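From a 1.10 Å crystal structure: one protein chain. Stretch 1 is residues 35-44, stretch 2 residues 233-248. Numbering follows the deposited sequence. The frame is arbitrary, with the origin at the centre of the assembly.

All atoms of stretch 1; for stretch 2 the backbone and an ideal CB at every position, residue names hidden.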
ATOM      1  N   MET A  35      -0.625 -18.084   3.976  1.00  7.23           N
ATOM      2  CA  MET A  35      -0.928 -17.064   2.984  1.00  6.95           C
ATOM      3  C   MET A  35      -2.421 -17.010   2.731  1.00  7.05           C
ATOM      4  O   MET A  35      -3.145 -17.989   2.926  1.00  7.51           O
ATOM      5  CB  MET A  35      -0.236 -17.312   1.640  1.00  7.52           C
ATOM      6  CG  MET A  35       1.262 -17.140   1.688  1.00  7.10           C
ATOM      7  SD  MET A  35       2.094 -17.118   0.090  1.00  8.00           S
ATOM      8  CE  MET A  35       1.516 -15.575  -0.615  1.00  8.76           C
ATOM      9  N   SER A  36      -2.869 -15.854   2.256  1.00  6.73           N
ATOM     10  CA  SER A  36      -4.162 -15.752   1.607  1.00  7.18           C
ATOM     11  C   SER A  36      -3.968 -14.985   0.311  1.00  6.71           C
ATOM     12  O   SER A  36      -3.261 -13.966   0.282  1.00  7.37           O
ATOM     13  CB  SER A  36      -5.206 -15.074   2.493  1.00  8.11           C
ATOM     14  OG  SER A  36      -6.459 -15.051   1.840  1.00  8.14           O
ATOM     15  N   VAL A  37      -4.576 -15.491  -0.753  1.00  6.88           N
ATOM     16  CA  VAL A  37      -4.534 -14.854  -2.058  1.00  8.25           C
ATOM     17  C   VAL A  37      -5.964 -14.595  -2.488  1.00  6.86           C
ATOM     18  O   VAL A  37      -6.787 -15.518  -2.500  1.00  8.29           O
ATOM     19  CB  VAL A  37      -3.807 -15.739  -3.084  1.00  8.13           C
ATOM     20  CG1 VAL A  37      -3.819 -15.081  -4.458  1.00  9.48           C
ATOM     21  CG2 VAL A  37      -2.391 -16.026  -2.619  1.00  9.26           C
ATOM     22  N   ALA A  38      -6.259 -13.349  -2.843  1.00  6.80           N
ATOM     23  CA  ALA A  38      -7.580 -12.952  -3.299  1.00  7.29           C
ATOM     24  C   ALA A  38      -7.449 -12.436  -4.721  1.00  6.90           C
ATOM     25  O   ALA A  38      -6.563 -11.617  -5.006  1.00  7.51           O
ATOM     26  CB  ALA A  38      -8.145 -11.857  -2.393  1.00  8.73           C
ATOM     27  N   VAL A  39      -8.327 -12.913  -5.603  1.00  7.37           N
ATOM     28  CA  VAL A  39      -8.331 -12.538  -7.013  1.00  7.89           C
ATOM     29  C   VAL A  39      -9.726 -12.055  -7.381  1.00  7.40           C
ATOM     30  O   VAL A  39     -10.726 -12.664  -6.983  1.00  8.01           O
ATOM     31  CB  VAL A  39      -7.942 -13.742  -7.903  1.00  8.81           C
ATOM     32  CG1 VAL A  39      -8.075 -13.411  -9.379  1.00  9.79           C
ATOM     33  CG2 VAL A  39      -6.530 -14.211  -7.583  1.00 10.82           C
ATOM     34  N   THR A  40      -9.799 -10.972  -8.149  1.00  7.30           N
ATOM     35  CA  THR A  40     -11.044 -10.560  -8.783  1.00  8.00           C
ATOM     36  C   THR A  40     -10.864 -10.519 -10.294  1.00  7.78           C
ATOM     37  O   THR A  40      -9.839 -10.047 -10.799  1.00  8.00           O
ATOM     38  CB  THR A  40     -11.564  -9.210  -8.245  1.00  9.73           C
ATOM     39  OG1 THR A  40     -12.866  -8.953  -8.785  1.00 10.15           O
ATOM     40  CG2 THR A  40     -10.635  -8.048  -8.608  1.00 10.53           C
ATOM     41  N   VAL A  41     -11.854 -11.046 -11.009  1.00  8.30           N
ATOM     42  CA  VAL A  41     -11.916 -10.955 -12.467  1.00  8.32           C
ATOM     43  C   VAL A  41     -13.350 -11.244 -12.883  1.00  8.91           C
ATOM     44  O   VAL A  41     -14.032 -12.065 -12.263  1.00  8.99           O
ATOM     45  CB  VAL A  41     -10.900 -11.900 -13.157  1.00  9.57           C
ATOM     46  CG1 VAL A  41     -11.130 -13.350 -12.743  1.00 11.54           C
ATOM     47  CG2 VAL A  41     -10.975 -11.761 -14.670  1.00 11.55           C
ATOM     48  N   ASN A  42     -13.814 -10.550 -13.926  1.00  9.10           N
ATOM     49  CA  ASN A  42     -15.169 -10.733 -14.448  1.00  9.40           C
ATOM     50  C   ASN A  42     -16.226 -10.449 -13.381  1.00 10.84           C
ATOM     51  O   ASN A  42     -17.318 -11.026 -13.399  1.00 11.25           O
ATOM     52  CB  ASN A  42     -15.353 -12.121 -15.072  1.00 11.07           C
ATOM     53  CG  ASN A  42     -16.579 -12.209 -15.964  1.00 12.23           C
ATOM     54  OD1 ASN A  42     -16.957 -11.243 -16.627  1.00 12.88           O
ATOM     55  ND2 ASN A  42     -17.212 -13.381 -15.977  1.00 14.41           N
ATOM     56  N   GLY A  43     -15.915  -9.556 -12.447  1.00 10.13           N
ATOM     57  CA  GLY A  43     -16.836  -9.221 -11.381  1.00 12.29           C
ATOM     58  C   GLY A  43     -16.962 -10.258 -10.289  1.00 12.00           C
ATOM     59  O   GLY A  43     -17.798 -10.088  -9.393  1.00 14.06           O
ATOM     60  N   LYS A  44     -16.160 -11.315 -10.330  1.00 10.08           N
ATOM     61  CA  LYS A  44     -16.226 -12.410  -9.375  1.00 10.74           C
ATOM     62  C   LYS A  44     -14.996 -12.372  -8.481  1.00  9.61           C
ATOM     63  O   LYS A  44     -13.903 -11.992  -8.917  1.00 10.77           O
ATOM     64  CB  LYS A  44     -16.248 -13.762 -10.094  1.00 11.54           C
ATOM     65  CG  LYS A  44     -17.206 -13.841 -11.268  1.00 16.45           C
ATOM     66  CD  LYS A  44     -18.636 -13.632 -10.830  1.00 17.76           C
ATOM     67  CE  LYS A  44     -19.599 -13.872 -11.987  1.00 22.11           C
ATOM     68  NZ  LYS A  44     -19.460 -15.245 -12.549  1.00 27.10           N
ATOM     69  N   UNK A 233      -7.690  -8.177   6.277  1.00  7.48           N
ATOM     70  CA  UNK A 233      -7.918  -9.462   5.628  1.00  7.85           C
ATOM     71  C   UNK A 233      -7.760  -9.318   4.119  1.00  7.41           C
ATOM     72  O   UNK A 233      -7.888  -8.227   3.554  1.00  7.20           O
ATOM     73  CB  UNK A 233      -9.306 -10.005   5.973  1.00  7.85           C
ATOM     74  N   UNK A 234      -7.509 -10.450   3.462  1.00  7.73           N
ATOM     75  CA  UNK A 234      -7.456 -10.426   2.005  1.00  7.58           C
ATOM     76  C   UNK A 234      -8.799 -10.026   1.405  1.00  7.65           C
ATOM     77  O   UNK A 234      -8.839  -9.361   0.365  1.00  7.81           O
ATOM     78  CB  UNK A 234      -7.029 -11.794   1.468  1.00  7.58           C
ATOM     79  N   UNK A 235      -9.906 -10.390   2.057  1.00  7.88           N
ATOM     80  CA  UNK A 235     -11.221 -10.008   1.547  1.00  8.44           C
ATOM     81  C   UNK A 235     -11.440  -8.502   1.622  1.00  6.86           C
ATOM     82  O   UNK A 235     -11.980  -7.902   0.684  1.00  7.54           O
ATOM     83  CB  UNK A 235     -12.320 -10.732   2.327  1.00  8.44           C
ATOM     84  N   UNK A 236     -11.045  -7.875   2.732  1.00  7.42           N
ATOM     85  CA  UNK A 236     -11.156  -6.420   2.810  1.00  7.54           C
ATOM     86  C   UNK A 236     -10.277  -5.744   1.768  1.00  7.37           C
ATOM     87  O   UNK A 236     -10.684  -4.754   1.151  1.00  7.35           O
ATOM     88  CB  UNK A 236     -10.779  -5.930   4.210  1.00  7.54           C
ATOM     89  N   UNK A 237      -9.057  -6.247   1.572  1.00  7.71           N
ATOM     90  CA  UNK A 237      -8.204  -5.641   0.556  1.00  7.76           C
ATOM     91  C   UNK A 237      -8.726  -5.887  -0.848  1.00  7.39           C
ATOM     92  O   UNK A 237      -8.547  -5.037  -1.723  1.00  7.52           O
ATOM     93  CB  UNK A 237      -6.776  -6.178   0.678  1.00  7.76           C
ATOM     94  N   UNK A 238      -9.373  -7.027  -1.093  1.00  7.00           N
ATOM     95  CA  UNK A 238      -9.972  -7.209  -2.409  1.00  7.25           C
ATOM     96  C   UNK A 238     -11.100  -6.210  -2.630  1.00  6.97           C
ATOM     97  O   UNK A 238     -11.272  -5.693  -3.740  1.00  7.63           O
ATOM     98  CB  UNK A 238     -10.491  -8.639  -2.569  1.00  7.25           C
ATOM     99  N   UNK A 239     -11.873  -5.914  -1.583  1.00  7.13           N
ATOM    100  CA  UNK A 239     -12.882  -4.864  -1.694  1.00  8.06           C
ATOM    101  C   UNK A 239     -12.235  -3.520  -2.021  1.00  7.44           C
ATOM    102  O   UNK A 239     -12.730  -2.767  -2.866  1.00  7.59           O
ATOM    103  CB  UNK A 239     -13.689  -4.760  -0.398  1.00  8.06           C
ATOM    104  N   UNK A 240     -11.109  -3.221  -1.373  1.00  7.30           N
ATOM    105  CA  UNK A 240     -10.363  -1.992  -1.648  1.00  7.34           C
ATOM    106  C   UNK A 240      -9.918  -1.944  -3.103  1.00  7.07           C
ATOM    107  O   UNK A 240      -9.994  -0.892  -3.753  1.00  7.43           O
ATOM    108  CB  UNK A 240      -9.150  -1.881  -0.723  1.00  7.34           C
ATOM    109  N   UNK A 241      -9.450  -3.077  -3.629  1.00  7.90           N
ATOM    110  CA  UNK A 241      -9.054  -3.142  -5.034  1.00  7.84           C
ATOM    111  C   UNK A 241     -10.256  -2.901  -5.944  1.00  7.85           C
ATOM    112  O   UNK A 241     -10.186  -2.123  -6.902  1.00  7.83           O
ATOM    113  CB  UNK A 241      -8.414  -4.496  -5.348  1.00  7.84           C
ATOM    114  N   UNK A 242     -11.383  -3.561  -5.654  1.00  7.89           N
ATOM    115  CA  UNK A 242     -12.585  -3.341  -6.453  1.00  8.37           C
ATOM    116  C   UNK A 242     -13.039  -1.890  -6.394  1.00  8.13           C
ATOM    117  O   UNK A 242     -13.472  -1.326  -7.407  1.00  8.22           O
ATOM    118  CB  UNK A 242     -13.713  -4.259  -5.978  1.00  8.37           C
ATOM    119  N   UNK A 243     -12.986  -1.282  -5.210  1.00  8.07           N
ATOM    120  CA  UNK A 243     -13.367   0.122  -5.083  1.00  8.73           C
ATOM    121  C   UNK A 243     -12.455   1.010  -5.922  1.00  7.68           C
ATOM    122  O   UNK A 243     -12.908   1.981  -6.549  1.00  8.30           O
ATOM    123  CB  UNK A 243     -13.324   0.557  -3.617  1.00  8.73           C
ATOM    124  N   UNK A 244     -11.159   0.691  -5.939  1.00  7.60           N
ATOM    125  CA  UNK A 244     -10.198   1.390  -6.780  1.00  7.98           C
ATOM    126  C   UNK A 244     -10.459   1.191  -8.268  1.00  8.14           C
ATOM    127  O   UNK A 244      -9.942   1.971  -9.075  1.00 10.25           O
ATOM    128  CB  UNK A 244      -8.780   0.925  -6.442  1.00  7.98           C
ATOM    129  N   UNK A 245     -11.256   0.194  -8.650  1.00  8.03           N
ATOM    130  CA  UNK A 245     -11.668   0.004 -10.034  1.00  7.87           C
ATOM    131  C   UNK A 245     -13.117   0.405 -10.270  1.00  8.84           C
ATOM    132  O   UNK A 245     -13.680   0.089 -11.324  1.00 10.58           O
ATOM    133  CB  UNK A 245     -11.465  -1.456 -10.442  1.00  7.87           C
ATOM    134  N   UNK A 246     -13.729   1.107  -9.320  1.00  9.12           N
ATOM    135  CA  UNK A 246     -15.070   1.624  -9.507  1.00 10.43           C
ATOM    136  C   UNK A 246     -16.142   0.567  -9.601  1.00 10.43           C
ATOM    137  O   UNK A 246     -17.210   0.825 -10.163  1.00 12.44           O
ATOM    138  CB  UNK A 246     -15.111   2.486 -10.770  1.00 10.43           C
ATOM    139  N   UNK A 247     -15.897  -0.622  -9.064  1.00  9.91           N
ATOM    140  CA  UNK A 247     -16.814  -1.735  -9.260  1.00 11.09           C
ATOM    141  C   UNK A 247     -17.925  -1.801  -8.227  1.00 12.83           C
ATOM    142  O   UNK A 247     -18.868  -2.582  -8.408  1.00 15.60           O
ATOM    143  CB  UNK A 247     -16.033  -3.050  -9.244  1.00 11.09           C
ATOM    144  N   UNK A 248     -17.844  -1.016  -7.162  1.00 13.47           N
ATOM    145  CA  UNK A 248     -18.750  -1.136  -6.033  1.00 13.95           C
ATOM    146  C   UNK A 248     -19.590   0.122  -5.889  1.00 14.75           C
ATOM    147  O   UNK A 248     -19.131   1.234  -6.171  1.00 15.76           O
ATOM    148  CB  UNK A 248     -17.971  -1.408  -4.744  1.00 13.95           C
TER

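The strand of stretch 1, residues 35 to 41, runs alongside the helix with their N-to-C directions 28° apart. S36, A38 and T40 turn CA-to-CB toward the helix.

Position 233 lies just before the helix and points sideways, with nothing of stretch 1 near its CB. A capping residue, Ser, Thr, Asp or Asn, would suit the free amides of the first turn. It is T233, whose OG1 accepts from the backbone N of 236 at 3.0 Å.

Position 234 points at the strand. Its ideal CB lies 3.3 Å from S36 OG and 4.0 Å from A38 CB, which favours something small; Ala, Ser or perhaps Cys could follow, and a hydroxyl would answer S36. It is S234, in rotamer p, whose OG donates to S36 OG at 2.7 Å, the one direct hydrogen bond across the contact.

Positions 235, 236 and 237 point away, out of reach and sideways; stretch 1 sets no rule for them. They are S235, D236 and L237.

Position 238 points toward the strand, its ideal CB 4.0 Å from A38 CB. The small alanine leaves room for a larger apolar chain such as Leu, Ile or Met. L238 (t, p) sends CD1 to 3.9 Å from T40 CB, while its CD2 comes 3.7 Å from V39 O. One leucine thus spans three strand residues.

Positions 239 and 240, out of reach, are R239 and Y240.

Position 241 points toward stretch 1, but its ideal CB is 5.3 Å from T40 CG2. Val, Ile or Leu would suit this looser spot; V241 only grazes the methyl, CG1 to CG2 of T40 at 4.5 Å.

Position 242 points sideways, so only a long chain could return to the polar T40 OG1 and the turn at G43; Gln, Glu, Lys or Arg might. Q242 does so: NE2 gives a weak hydrogen bond to OE1 of the side chain at 247, 3.1 Å, and reaches G43 O through a water.

Positions 243 and 244, out of reach, are A243 and N244.

Position 245 points toward T40 from a distance, suiting a long apolar chain, Met or Leu. M245 lays CE 3.9 Å from T40 CG2.

Position 246 has phi 67°, which favours glycine, and is G246.

Position 247 points toward the turn, where G43 N and T40 OG1 invite a long polar chain. Q247 NE2 meets both through one water.

Position 248, out of reach, is L248.

Stretch 2 233-248: TSSDLLRYVQANMGQL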
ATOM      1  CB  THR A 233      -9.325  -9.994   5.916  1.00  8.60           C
ATOM      2  OG1 THR A 233     -10.277  -9.128   5.292  1.00  8.37           O
ATOM      3  CG2 THR A 233      -9.595 -10.080   7.416  1.00  9.06           C
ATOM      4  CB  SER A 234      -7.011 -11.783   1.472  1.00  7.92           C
ATOM      5  OG  SER A 234      -7.961 -12.779   1.798  1.00  8.56           O
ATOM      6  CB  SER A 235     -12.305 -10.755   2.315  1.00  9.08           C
ATOM      7  OG  SER A 235     -12.250 -12.144   2.033  1.00 12.70           O
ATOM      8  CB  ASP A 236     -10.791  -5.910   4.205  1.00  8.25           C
ATOM      9  CG  ASP A 236     -11.991  -5.798   5.132  1.00  8.04           C
ATOM     10  OD1 ASP A 236     -13.035  -6.440   4.870  1.00 10.55           O
ATOM     11  OD2 ASP A 236     -11.877  -5.073   6.147  1.00  9.53           O
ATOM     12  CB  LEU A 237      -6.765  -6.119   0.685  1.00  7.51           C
ATOM     13  CG  LEU A 237      -5.989  -5.485   1.833  1.00  8.24           C
ATOM     14  CD1 LEU A 237      -4.612  -6.128   1.938  1.00  8.36           C
ATOM     15  CD2 LEU A 237      -5.866  -3.971   1.669  1.00  8.62           C
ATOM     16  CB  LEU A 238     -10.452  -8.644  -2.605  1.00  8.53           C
ATOM     17  CG  LEU A 238     -10.755  -9.023  -4.061  1.00  8.97           C
ATOM     18  CD1 LEU A 238      -9.487  -8.999  -4.911  1.00  9.86           C
ATOM     19  CD2 LEU A 238     -11.434 -10.381  -4.136  1.00  9.46           C
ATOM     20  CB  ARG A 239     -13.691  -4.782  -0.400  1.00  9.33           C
ATOM     21  CG  ARG A 239     -14.810  -3.768  -0.465  1.00 11.09           C
ATOM     22  CD  ARG A 239     -15.724  -3.787   0.754  1.00 11.78           C
ATOM     23  NE  ARG A 239     -16.639  -2.655   0.684  1.00 12.34           N
ATOM     24  CZ  ARG A 239     -17.802  -2.675   0.041  1.00 12.22           C
ATOM     25  NH1 ARG A 239     -18.212  -3.779  -0.573  1.00 14.59           N
ATOM     26  NH2 ARG A 239     -18.560  -1.586   0.011  1.00 16.20           N
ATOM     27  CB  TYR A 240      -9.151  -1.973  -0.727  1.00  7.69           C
ATOM     28  CG  TYR A 240      -8.237  -0.768  -0.705  1.00  7.73           C
ATOM     29  CD1 TYR A 240      -8.714   0.513  -0.438  1.00  8.26           C
ATOM     30  CD2 TYR A 240      -6.868  -0.942  -0.839  1.00  7.89           C
ATOM     31  CE1 TYR A 240      -7.848   1.592  -0.341  1.00  9.06           C
ATOM     32  CE2 TYR A 240      -6.000   0.119  -0.744  1.00  7.82           C
ATOM     33  CZ  TYR A 240      -6.495   1.384  -0.495  1.00  7.64           C
ATOM     34  OH  TYR A 240      -5.639   2.458  -0.366  1.00  8.93           O
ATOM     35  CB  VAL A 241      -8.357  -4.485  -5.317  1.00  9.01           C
ATOM     36  CG1 VAL A 241      -8.208  -4.722  -6.816  1.00 11.22           C
ATOM     37  CG2 VAL A 241      -7.001  -4.529  -4.621  1.00  9.94           C
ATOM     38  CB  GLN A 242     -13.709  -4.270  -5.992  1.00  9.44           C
ATOM     39  CG  GLN A 242     -13.482  -5.726  -6.317  1.00  9.89           C
ATOM     40  CD  GLN A 242     -14.792  -6.461  -6.465  1.00 11.72           C
ATOM     41  OE1 GLN A 242     -15.444  -6.788  -5.473  1.00 12.73           O
ATOM     42  NE2 GLN A 242     -15.206  -6.695  -7.705  1.00 13.54           N
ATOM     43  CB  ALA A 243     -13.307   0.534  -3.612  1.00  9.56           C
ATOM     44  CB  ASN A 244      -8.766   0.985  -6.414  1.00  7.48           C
ATOM     45  CG  ASN A 244      -8.191   1.850  -5.309  1.00  7.35           C
ATOM     46  OD1 ASN A 244      -7.779   2.986  -5.558  1.00  7.86           O
ATOM     47  ND2 ASN A 244      -8.178   1.334  -4.078  1.00  7.42           N
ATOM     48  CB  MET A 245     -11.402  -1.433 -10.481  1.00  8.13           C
ATOM     49  CG  MET A 245      -9.922  -1.780 -10.440  1.00  8.77           C
ATOM     50  SD  MET A 245      -9.489  -3.333 -11.252  1.00  8.22           S
ATOM     51  CE  MET A 245     -10.170  -4.536 -10.123  1.00 11.06           C
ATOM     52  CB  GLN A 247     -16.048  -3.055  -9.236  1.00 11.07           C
ATOM     53  CG  GLN A 247     -15.118  -3.250 -10.410  1.00 12.24           C
ATOM     54  CD  GLN A 247     -14.427  -4.598 -10.342  1.00 10.46           C
ATOM     55  OE1 GLN A 247     -13.532  -4.806  -9.531  1.00 12.59           O
ATOM     56  NE2 GLN A 247     -14.859  -5.529 -11.178  1.00 12.39           N
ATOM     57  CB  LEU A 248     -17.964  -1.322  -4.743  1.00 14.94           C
ATOM     58  CG  LEU A 248     -16.960  -2.471  -4.738  1.00 16.34           C
ATOM     59  CD1 LEU A 248     -16.232  -2.501  -3.414  1.00 18.16           C
ATOM     60  CD2 LEU A 248     -17.662  -3.788  -4.995  1.00 16.07           C
TER
HETATM   61  O   HOH W   1     -13.588  -8.176 -11.404  1.00 10.14           O
HETATM   62  O   HOH W   2     -17.987  -7.406  -8.499  1.00 19.50           O
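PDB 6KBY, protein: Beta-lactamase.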